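PDB 3I9X: mutT/nudix family protein from Listeria innocua, which probably acts as a hydrolase of the Nudix family on a substrate not established, the crystallised chain being the part of a longer protein that holds its Nudix domain. Local coordinates for residues Y28-L34 with V71-V76; L101-F107 with I119-A125. One frame throughout, in Å; residues are numbered along the deposited sequence.

Interaction 1. Residues Y28-L34 with V71-V76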
ATOM      1  N   TYR A  28       1.478  -2.853  11.616  1.00 42.30           N
ATOM      2  CA  TYR A  28       0.837  -2.335  10.447  1.00 41.42           C
ATOM      3  C   TYR A  28      -0.120  -1.285  10.932  1.00 41.45           C
ATOM      4  O   TYR A  28      -0.976  -1.592  11.760  1.00 41.53           O
ATOM      5  CB  TYR A  28       0.050  -3.484   9.796  1.00 41.00           C
ATOM      6  CG  TYR A  28      -0.600  -3.197   8.477  1.00 38.58           C
ATOM      7  CD1 TYR A  28       0.036  -2.410   7.497  1.00 36.10           C
ATOM      8  CD2 TYR A  28      -1.813  -3.800   8.143  1.00 35.37           C
ATOM      9  CE1 TYR A  28      -0.553  -2.203   6.273  1.00 34.70           C
ATOM     10  CE2 TYR A  28      -2.401  -3.595   6.917  1.00 37.25           C
ATOM     11  CZ  TYR A  28      -1.777  -2.805   5.968  1.00 35.18           C
ATOM     12  OH  TYR A  28      -2.392  -2.610   4.725  1.00 33.68           O
ATOM     13  N   THR A  29      -0.021  -0.074  10.375  1.00 40.38           N
ATOM     14  CA  THR A  29      -0.938   1.011  10.710  1.00 40.17           C
ATOM     15  C   THR A  29      -1.730   1.553   9.509  1.00 40.35           C
ATOM     16  O   THR A  29      -1.345   1.390   8.356  1.00 40.04           O
ATOM     17  CB  THR A  29      -0.220   2.188  11.392  1.00 39.64           C
ATOM     18  OG1 THR A  29       0.695   2.760  10.471  1.00 38.71           O
ATOM     19  CG2 THR A  29       0.573   1.724  12.606  1.00 38.05           C
ATOM     20  N   SER A  30      -2.881   2.128   9.833  1.00 40.08           N
ATOM     21  CA  SER A  30      -3.759   2.814   8.914  1.00 40.84           C
ATOM     22  C   SER A  30      -3.748   4.284   9.318  1.00 40.16           C
ATOM     23  O   SER A  30      -4.230   4.624  10.396  1.00 40.20           O
ATOM     24  CB  SER A  30      -5.155   2.259   9.085  1.00 41.03           C
ATOM     25  OG  SER A  30      -5.946   2.535   7.961  1.00 44.82           O
ATOM     26  N   ASP A  31      -3.108   5.129   8.519  1.00 39.36           N
ATOM     27  CA  ASP A  31      -2.984   6.571   8.823  1.00 38.31           C
ATOM     28  C   ASP A  31      -3.783   7.417   7.837  1.00 38.59           C
ATOM     29  O   ASP A  31      -3.793   7.142   6.630  1.00 35.27           O
ATOM     30  CB  ASP A  31      -1.499   6.953   8.825  1.00 38.00           C
ATOM     31  CG  ASP A  31      -0.745   6.294   9.972  1.00 38.70           C
ATOM     32  OD1 ASP A  31      -1.227   6.443  11.122  1.00 35.19           O
ATOM     33  OD2 ASP A  31       0.280   5.599   9.733  1.00 37.23           O
ATOM     34  N   MET A  32      -4.427   8.455   8.371  1.00 38.14           N
ATOM     35  CA  MET A  32      -5.439   9.230   7.665  1.00 39.70           C
ATOM     36  C   MET A  32      -5.096  10.711   7.537  1.00 39.10           C
ATOM     37  O   MET A  32      -5.000  11.430   8.531  1.00 39.25           O
ATOM     38  CB  MET A  32      -6.768   9.138   8.402  1.00 40.11           C
ATOM     39  CG  MET A  32      -7.199   7.657   8.753  1.00 46.69           C
ATOM     40  SD  MET A  32      -8.959   7.514   9.301  1.00 51.04           S
ATOM     41  CE  MET A  32      -9.475   9.037   8.395  1.00 41.84           C
ATOM     42  N   ILE A  33      -4.925  11.166   6.312  1.00 38.54           N
ATOM     43  CA  ILE A  33      -4.873  12.593   6.017  1.00 38.28           C
ATOM     44  C   ILE A  33      -6.324  13.059   5.920  1.00 38.42           C
ATOM     45  O   ILE A  33      -7.032  12.781   4.936  1.00 38.20           O
ATOM     46  CB  ILE A  33      -4.133  12.833   4.754  1.00 38.04           C
ATOM     47  CG1 ILE A  33      -2.679  12.401   4.941  1.00 42.16           C
ATOM     48  CG2 ILE A  33      -4.178  14.255   4.323  1.00 38.13           C
ATOM     49  CD1 ILE A  33      -1.950  13.337   5.756  1.00 46.18           C
ATOM     50  N   LEU A  34      -6.755  13.768   6.947  1.00 37.72           N
ATOM     51  CA  LEU A  34      -8.138  14.197   7.080  1.00 39.09           C
ATOM     52  C   LEU A  34      -8.302  15.661   6.764  1.00 38.46           C
ATOM     53  O   LEU A  34      -7.941  16.521   7.586  1.00 37.02           O
ATOM     54  CB  LEU A  34      -8.587  13.952   8.515  1.00 40.19           C
ATOM     55  CG  LEU A  34     -10.029  13.687   8.845  1.00 43.86           C
ATOM     56  CD1 LEU A  34     -10.617  12.861   7.712  1.00 48.05           C
ATOM     57  CD2 LEU A  34     -10.127  12.914  10.204  1.00 44.25           C
ATOM     58  N   VAL A  71      -0.868  12.772  12.099  1.00 34.76           N
ATOM     59  CA  VAL A  71      -2.186  12.524  11.524  1.00 35.42           C
ATOM     60  C   VAL A  71      -2.936  11.552  12.410  1.00 34.73           C
ATOM     61  O   VAL A  71      -2.339  10.728  13.072  1.00 35.68           O
ATOM     62  CB  VAL A  71      -2.127  12.028  10.056  1.00 35.30           C
ATOM     63  CG1 VAL A  71      -1.414  13.064   9.244  1.00 33.93           C
ATOM     64  CG2 VAL A  71      -1.477  10.607   9.925  1.00 33.05           C
ATOM     65  N   PRO A  72      -4.247  11.642  12.425  1.00 34.41           N
ATOM     66  CA  PRO A  72      -5.004  10.551  13.023  1.00 34.62           C
ATOM     67  C   PRO A  72      -4.707   9.185  12.381  1.00 36.20           C
ATOM     68  O   PRO A  72      -4.388   9.102  11.182  1.00 32.95           O
ATOM     69  CB  PRO A  72      -6.438  10.928  12.716  1.00 35.19           C
ATOM     70  CG  PRO A  72      -6.360  12.445  12.391  1.00 34.41           C
ATOM     71  CD  PRO A  72      -5.097  12.615  11.754  1.00 34.57           C
ATOM     72  N   GLY A  73      -4.803   8.137  13.202  1.00 37.38           N
ATOM     73  CA  GLY A  73      -4.663   6.764  12.733  1.00 38.81           C
ATOM     74  C   GLY A  73      -4.512   5.803  13.886  1.00 39.88           C
ATOM     75  O   GLY A  73      -4.647   6.182  15.046  1.00 39.95           O
ATOM     76  N   GLY A  74      -4.215   4.552  13.571  1.00 42.20           N
ATOM     77  CA  GLY A  74      -4.030   3.525  14.599  1.00 42.42           C
ATOM     78  C   GLY A  74      -3.508   2.240  14.001  1.00 44.35           C
ATOM     79  O   GLY A  74      -3.381   2.117  12.755  1.00 42.52           O
ATOM     80  N   PHE A  75      -3.206   1.275  14.886  1.00 45.67           N
ATOM     81  CA  PHE A  75      -2.796  -0.077  14.471  1.00 47.14           C
ATOM     82  C   PHE A  75      -3.938  -0.871  13.861  1.00 47.11           C
ATOM     83  O   PHE A  75      -5.056  -0.753  14.321  1.00 48.20           O
ATOM     84  CB  PHE A  75      -2.136  -0.806  15.648  1.00 48.27           C
ATOM     85  CG  PHE A  75      -0.809  -0.218  16.003  1.00 49.20           C
ATOM     86  CD1 PHE A  75       0.320  -0.567  15.288  1.00 50.38           C
ATOM     87  CD2 PHE A  75      -0.703   0.749  16.985  1.00 52.55           C
ATOM     88  CE1 PHE A  75       1.558  -0.005  15.578  1.00 51.50           C
ATOM     89  CE2 PHE A  75       0.533   1.326  17.278  1.00 52.02           C
ATOM     90  CZ  PHE A  75       1.659   0.933  16.586  1.00 52.99           C
ATOM     91  N   VAL A  76      -3.662  -1.593  12.760  1.00 46.54           N
ATOM     92  CA  VAL A  76      -4.603  -2.493  12.142  1.00 45.87           C
ATOM     93  C   VAL A  76      -4.561  -3.823  12.936  1.00 48.38           C
ATOM     94  O   VAL A  76      -3.505  -4.264  13.365  1.00 46.94           O
ATOM     95  CB  VAL A  76      -4.282  -2.776  10.631  1.00 46.09           C
ATOM     96  CG1 VAL A  76      -5.266  -3.830  10.026  1.00 41.66           C
ATOM     97  CG2 VAL A  76      -4.303  -1.463   9.775  1.00 41.18           C
TER
HETATM   98  O   HOH W   1      -0.294  -3.904  13.500  1.00 55.26           O
HETATM   99  O   HOH W   2      -1.214   8.149  13.069  1.00 38.31           O
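The ring of Y28 and the side chain of V76 lie next to each other and point the same way, with Y28 CD2 3.7 Å from V76 CB. V76 holds CG1 anti to its backbone N (chi1 176°), which turns CG2 along the strand to meet S30 CB at 3.9 Å. The backbones of Y28 and V76 are joined as well: V76 N donates to Y28 O, and a water bridges Y28 N and V76 O. Farther off, the Y28 hydroxyl bonds D108 of the second subunit. A85 and A86 of helix 82-94 pack on V76 and S30.

At the other end P72 O accepts from M32 N at 2.9 Å, and the P72 ring brings CD to 3.4 Å from M32 O, while V71 brings CB within 3.3 Å of M32 O. The two branches of V71 part there: CG1 reaches I33 CD1 at 3.5 Å and CG2 packs on D31 CB. Between the ends S30 and G74 exchange two backbone bonds. T29 sets CG2 over one face of the F75 ring, a CH-pi contact 3.9 Å from the centroid.

D31 OD1 takes a bond from a water shared with V71 O, whereas D31 OD2 is hydrogen-bonded by T29 OG1, S120 OG and a glycerol. This antiparallel ladder belongs to the central sheet of the Nudix fold; G74 fits the first glycine of the Nudix signature, which runs on through helix 82-94.

Interaction 2. Residues L101-F107 with I119-A125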
ATOM      1  N   LEU A 101     -12.594   6.741   1.754  1.00 45.93           N
ATOM      2  CA  LEU A 101     -11.210   6.963   2.076  1.00 44.93           C
ATOM      3  C   LEU A 101     -10.415   6.581   0.844  1.00 43.27           C
ATOM      4  O   LEU A 101     -10.602   5.467   0.320  1.00 43.52           O
ATOM      5  CB  LEU A 101     -10.840   6.045   3.230  1.00 44.96           C
ATOM      6  CG  LEU A 101     -11.486   6.367   4.595  1.00 45.48           C
ATOM      7  CD1 LEU A 101     -11.106   5.295   5.562  1.00 47.49           C
ATOM      8  CD2 LEU A 101     -11.015   7.716   5.124  1.00 48.19           C
ATOM      9  N   ILE A 102      -9.604   7.518   0.342  1.00 40.03           N
ATOM     10  CA  ILE A 102      -8.816   7.314  -0.854  1.00 38.52           C
ATOM     11  C   ILE A 102      -7.377   6.852  -0.466  1.00 38.09           C
ATOM     12  O   ILE A 102      -6.671   7.533   0.256  1.00 34.40           O
ATOM     13  CB  ILE A 102      -8.745   8.612  -1.671  1.00 38.69           C
ATOM     14  CG1 ILE A 102     -10.169   9.172  -1.910  1.00 40.69           C
ATOM     15  CG2 ILE A 102      -7.886   8.422  -2.998  1.00 36.80           C
ATOM     16  CD1 ILE A 102     -11.165   8.147  -2.532  1.00 41.55           C
ATOM     17  N   PRO A 103      -6.961   5.664  -0.923  1.00 38.62           N
ATOM     18  CA  PRO A 103      -5.591   5.222  -0.570  1.00 38.49           C
ATOM     19  C   PRO A 103      -4.599   6.056  -1.327  1.00 38.19           C
ATOM     20  O   PRO A 103      -4.852   6.373  -2.496  1.00 36.17           O
ATOM     21  CB  PRO A 103      -5.528   3.773  -1.040  1.00 39.63           C
ATOM     22  CG  PRO A 103      -6.845   3.465  -1.764  1.00 40.77           C
ATOM     23  CD  PRO A 103      -7.775   4.634  -1.598  1.00 39.60           C
ATOM     24  N   PHE A 104      -3.516   6.489  -0.700  1.00 37.32           N
ATOM     25  CA  PHE A 104      -2.539   7.204  -1.515  1.00 38.98           C
ATOM     26  C   PHE A 104      -1.136   6.727  -1.378  1.00 39.21           C
ATOM     27  O   PHE A 104      -0.282   7.136  -2.173  1.00 41.44           O
ATOM     28  CB  PHE A 104      -2.601   8.738  -1.352  1.00 39.09           C
ATOM     29  CG  PHE A 104      -2.104   9.222  -0.038  1.00 38.15           C
ATOM     30  CD1 PHE A 104      -0.810   9.633   0.104  1.00 37.82           C
ATOM     31  CD2 PHE A 104      -2.920   9.253   1.047  1.00 39.72           C
ATOM     32  CE1 PHE A 104      -0.347  10.047   1.304  1.00 39.14           C
ATOM     33  CE2 PHE A 104      -2.439   9.719   2.299  1.00 42.47           C
ATOM     34  CZ  PHE A 104      -1.174  10.107   2.409  1.00 39.52           C
ATOM     35  N   GLY A 105      -0.858   5.928  -0.370  1.00 39.22           N
ATOM     36  CA  GLY A 105       0.382   5.148  -0.429  1.00 38.70           C
ATOM     37  C   GLY A 105       0.608   4.145   0.674  1.00 37.11           C
ATOM     38  O   GLY A 105      -0.298   3.803   1.459  1.00 36.37           O
ATOM     39  N   VAL A 106       1.824   3.631   0.662  1.00 37.03           N
ATOM     40  CA  VAL A 106       2.368   2.828   1.741  1.00 37.50           C
ATOM     41  C   VAL A 106       3.637   3.577   2.182  1.00 37.74           C
ATOM     42  O   VAL A 106       4.360   4.100   1.360  1.00 37.74           O
ATOM     43  CB  VAL A 106       2.624   1.396   1.265  1.00 37.60           C
ATOM     44  CG1 VAL A 106       3.126   0.564   2.355  1.00 37.60           C
ATOM     45  CG2 VAL A 106       1.297   0.790   0.759  1.00 35.61           C
ATOM     46  N   PHE A 107       3.842   3.689   3.476  1.00 37.56           N
ATOM     47  CA  PHE A 107       5.031   4.300   4.024  1.00 38.57           C
ATOM     48  C   PHE A 107       5.698   3.195   4.781  1.00 38.83           C
ATOM     49  O   PHE A 107       5.167   2.726   5.759  1.00 39.17           O
ATOM     50  CB  PHE A 107       4.667   5.518   4.863  1.00 38.70           C
ATOM     51  CG  PHE A 107       4.179   6.622   4.026  1.00 38.53           C
ATOM     52  CD1 PHE A 107       5.059   7.595   3.562  1.00 40.16           C
ATOM     53  CD2 PHE A 107       2.891   6.595   3.557  1.00 37.01           C
ATOM     54  CE1 PHE A 107       4.599   8.586   2.692  1.00 40.52           C
ATOM     55  CE2 PHE A 107       2.422   7.566   2.689  1.00 41.18           C
ATOM     56  CZ  PHE A 107       3.273   8.564   2.270  1.00 40.27           C
ATOM     57  N   ILE A 119       4.760  -0.619   9.143  1.00 40.41           N
ATOM     58  CA  ILE A 119       4.352  -0.326   7.784  1.00 39.59           C
ATOM     59  C   ILE A 119       3.026   0.408   7.883  1.00 39.20           C
ATOM     60  O   ILE A 119       2.090  -0.068   8.573  1.00 39.74           O
ATOM     61  CB  ILE A 119       4.178  -1.620   6.998  1.00 40.00           C
ATOM     62  CG1 ILE A 119       5.537  -2.345   6.874  1.00 40.61           C
ATOM     63  CG2 ILE A 119       3.580  -1.362   5.622  1.00 37.41           C
ATOM     64  CD1 ILE A 119       5.388  -3.878   7.000  1.00 40.29           C
ATOM     65  N   SER A 120       2.984   1.598   7.277  1.00 37.55           N
ATOM     66  CA  SER A 120       1.782   2.415   7.259  1.00 36.32           C
ATOM     67  C   SER A 120       1.070   2.407   5.915  1.00 35.47           C
ATOM     68  O   SER A 120       1.662   2.730   4.916  1.00 35.00           O
ATOM     69  CB  SER A 120       2.121   3.865   7.597  1.00 37.00           C
ATOM     70  OG  SER A 120       1.076   4.700   7.151  1.00 38.49           O
ATOM     71  N   ARG A 121      -0.218   2.102   5.931  1.00 34.39           N
ATOM     72  CA  ARG A 121      -1.104   2.264   4.807  1.00 34.99           C
ATOM     73  C   ARG A 121      -1.823   3.616   4.958  1.00 34.44           C
ATOM     74  O   ARG A 121      -2.551   3.872   5.919  1.00 33.93           O
ATOM     75  CB  ARG A 121      -2.072   1.074   4.772  1.00 35.61           C
ATOM     76  CG  ARG A 121      -3.129   1.008   3.618  1.00 38.42           C
ATOM     77  CD  ARG A 121      -2.623   1.462   2.368  1.00 42.95           C
ATOM     78  NE  ARG A 121      -3.398   1.002   1.228  1.00 43.97           N
ATOM     79  CZ  ARG A 121      -3.153   1.369  -0.031  1.00 42.34           C
ATOM     80  NH1 ARG A 121      -2.172   2.217  -0.312  1.00 40.90           N
ATOM     81  NH2 ARG A 121      -3.890   0.865  -1.026  1.00 41.54           N
ATOM     82  N   ALA A 122      -1.588   4.511   4.021  1.00 34.08           N
ATOM     83  CA  ALA A 122      -2.074   5.867   4.170  1.00 34.27           C
ATOM     84  C   ALA A 122      -3.268   6.171   3.262  1.00 34.48           C
ATOM     85  O   ALA A 122      -3.313   5.745   2.102  1.00 35.46           O
ATOM     86  CB  ALA A 122      -0.965   6.805   3.937  1.00 33.73           C
ATOM     87  N   PHE A 123      -4.246   6.855   3.813  1.00 34.73           N
ATOM     88  CA  PHE A 123      -5.449   7.218   3.103  1.00 36.24           C
ATOM     89  C   PHE A 123      -5.653   8.721   3.262  1.00 37.09           C
ATOM     90  O   PHE A 123      -5.217   9.291   4.290  1.00 38.36           O
ATOM     91  CB  PHE A 123      -6.664   6.537   3.735  1.00 35.38           C
ATOM     92  CG  PHE A 123      -6.649   5.008   3.683  1.00 36.81           C
ATOM     93  CD1 PHE A 123      -7.334   4.312   2.668  1.00 34.89           C
ATOM     94  CD2 PHE A 123      -6.060   4.276   4.703  1.00 35.96           C
ATOM     95  CE1 PHE A 123      -7.359   2.921   2.625  1.00 34.59           C
ATOM     96  CE2 PHE A 123      -6.082   2.873   4.686  1.00 35.00           C
ATOM     97  CZ  PHE A 123      -6.721   2.195   3.636  1.00 37.43           C
ATOM     98  N   TYR A 124      -6.326   9.360   2.304  1.00 36.36           N
ATOM     99  CA  TYR A 124      -6.922  10.671   2.579  1.00 36.71           C
ATOM    100  C   TYR A 124      -8.433  10.692   2.471  1.00 37.03           C
ATOM    101  O   TYR A 124      -9.023   9.856   1.828  1.00 36.70           O
ATOM    102  CB  TYR A 124      -6.358  11.748   1.680  1.00 37.61           C
ATOM    103  CG  TYR A 124      -6.750  11.762   0.202  1.00 37.08           C
ATOM    104  CD1 TYR A 124      -7.931  12.341  -0.229  1.00 38.53           C
ATOM    105  CD2 TYR A 124      -5.868  11.303  -0.752  1.00 39.22           C
ATOM    106  CE1 TYR A 124      -8.229  12.430  -1.595  1.00 39.82           C
ATOM    107  CE2 TYR A 124      -6.156  11.364  -2.112  1.00 39.78           C
ATOM    108  CZ  TYR A 124      -7.333  11.931  -2.531  1.00 40.32           C
ATOM    109  OH  TYR A 124      -7.594  11.970  -3.890  1.00 43.17           O
ATOM    110  N   ALA A 125      -9.039  11.678   3.101  1.00 37.76           N
ATOM    111  CA  ALA A 125     -10.467  11.932   2.976  1.00 38.31           C
ATOM    112  C   ALA A 125     -10.688  13.441   2.941  1.00 39.77           C
ATOM    113  O   ALA A 125      -9.922  14.210   3.556  1.00 39.05           O
ATOM    114  CB  ALA A 125     -11.220  11.322   4.149  1.00 37.54           C
TER
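I102 lies over the ring of Y124, with I102 CB almost above its centre, 3.7 Å from the centroid, a CH-pi contact to which I102 CG2 adds a touch on Y124 CE2. The same two residues pair through both backbone bonds: I102 N gives to Y124 O and Y124 N to I102 O.

Beyond the P103-F123 pair, A122 O receives F104 N at 2.9 Å and, more weakly, G105 N at 3.5 Å. Two residues of strand 102-107 thus face the one A122, a classic beta bulge in the hairpin that this strand forms with strand 118-126 of the Nudix domain. F104 CG sits between its own N and carbonyl carbon (chi1 71°), which lays the ring against the partner strand: A122 CB is over one face, while F123 O and Y124 N lie at the edge.

Past the bulge, G105 O is gripped twice, by A122 N at 3.0 Å and by R121 NH1, also at 3.0 Å, from opposite faces of its carbonyl plane. R121 NH1 comes in steeply, 66° above that plane, although the oxygen lies in the plane of the guanidinium. A bend at chi2 (38°) brings the R121 group back over the hairpin, where P103 CB rests on one of its faces, 3.3 Å from R121 NH2.

F107 and S120 pair through both backbone bonds, F107 N giving to S120 O and S120 N to F107 O. F107 CE2 also touches A122 CB, at 3.7 Å, and at the far end A125 O accepts from T35 OG1.

How the interactions relate
Interaction 1 closes along the chain before interaction 2 opens, and their centres are about 8 Å apart in one mixed sheet. Strand 27-40 joins them: it runs antiparallel to strand 69-75 on one side and parallel to strand 118-126 on the other, whose far edge carries strand 102-107. Probable hydrogen bonds from R121 N to T29 O and from I33 N to F123 O, both 2.8 Å, stitch the two ladders together. Helices 82-94 and 161-177 pack on residues of both contacts. Each also reaches the second subunit, where Y28 and R121 meet its V106, so this sheet contributes to the dimer interface as well as to the Nudix core.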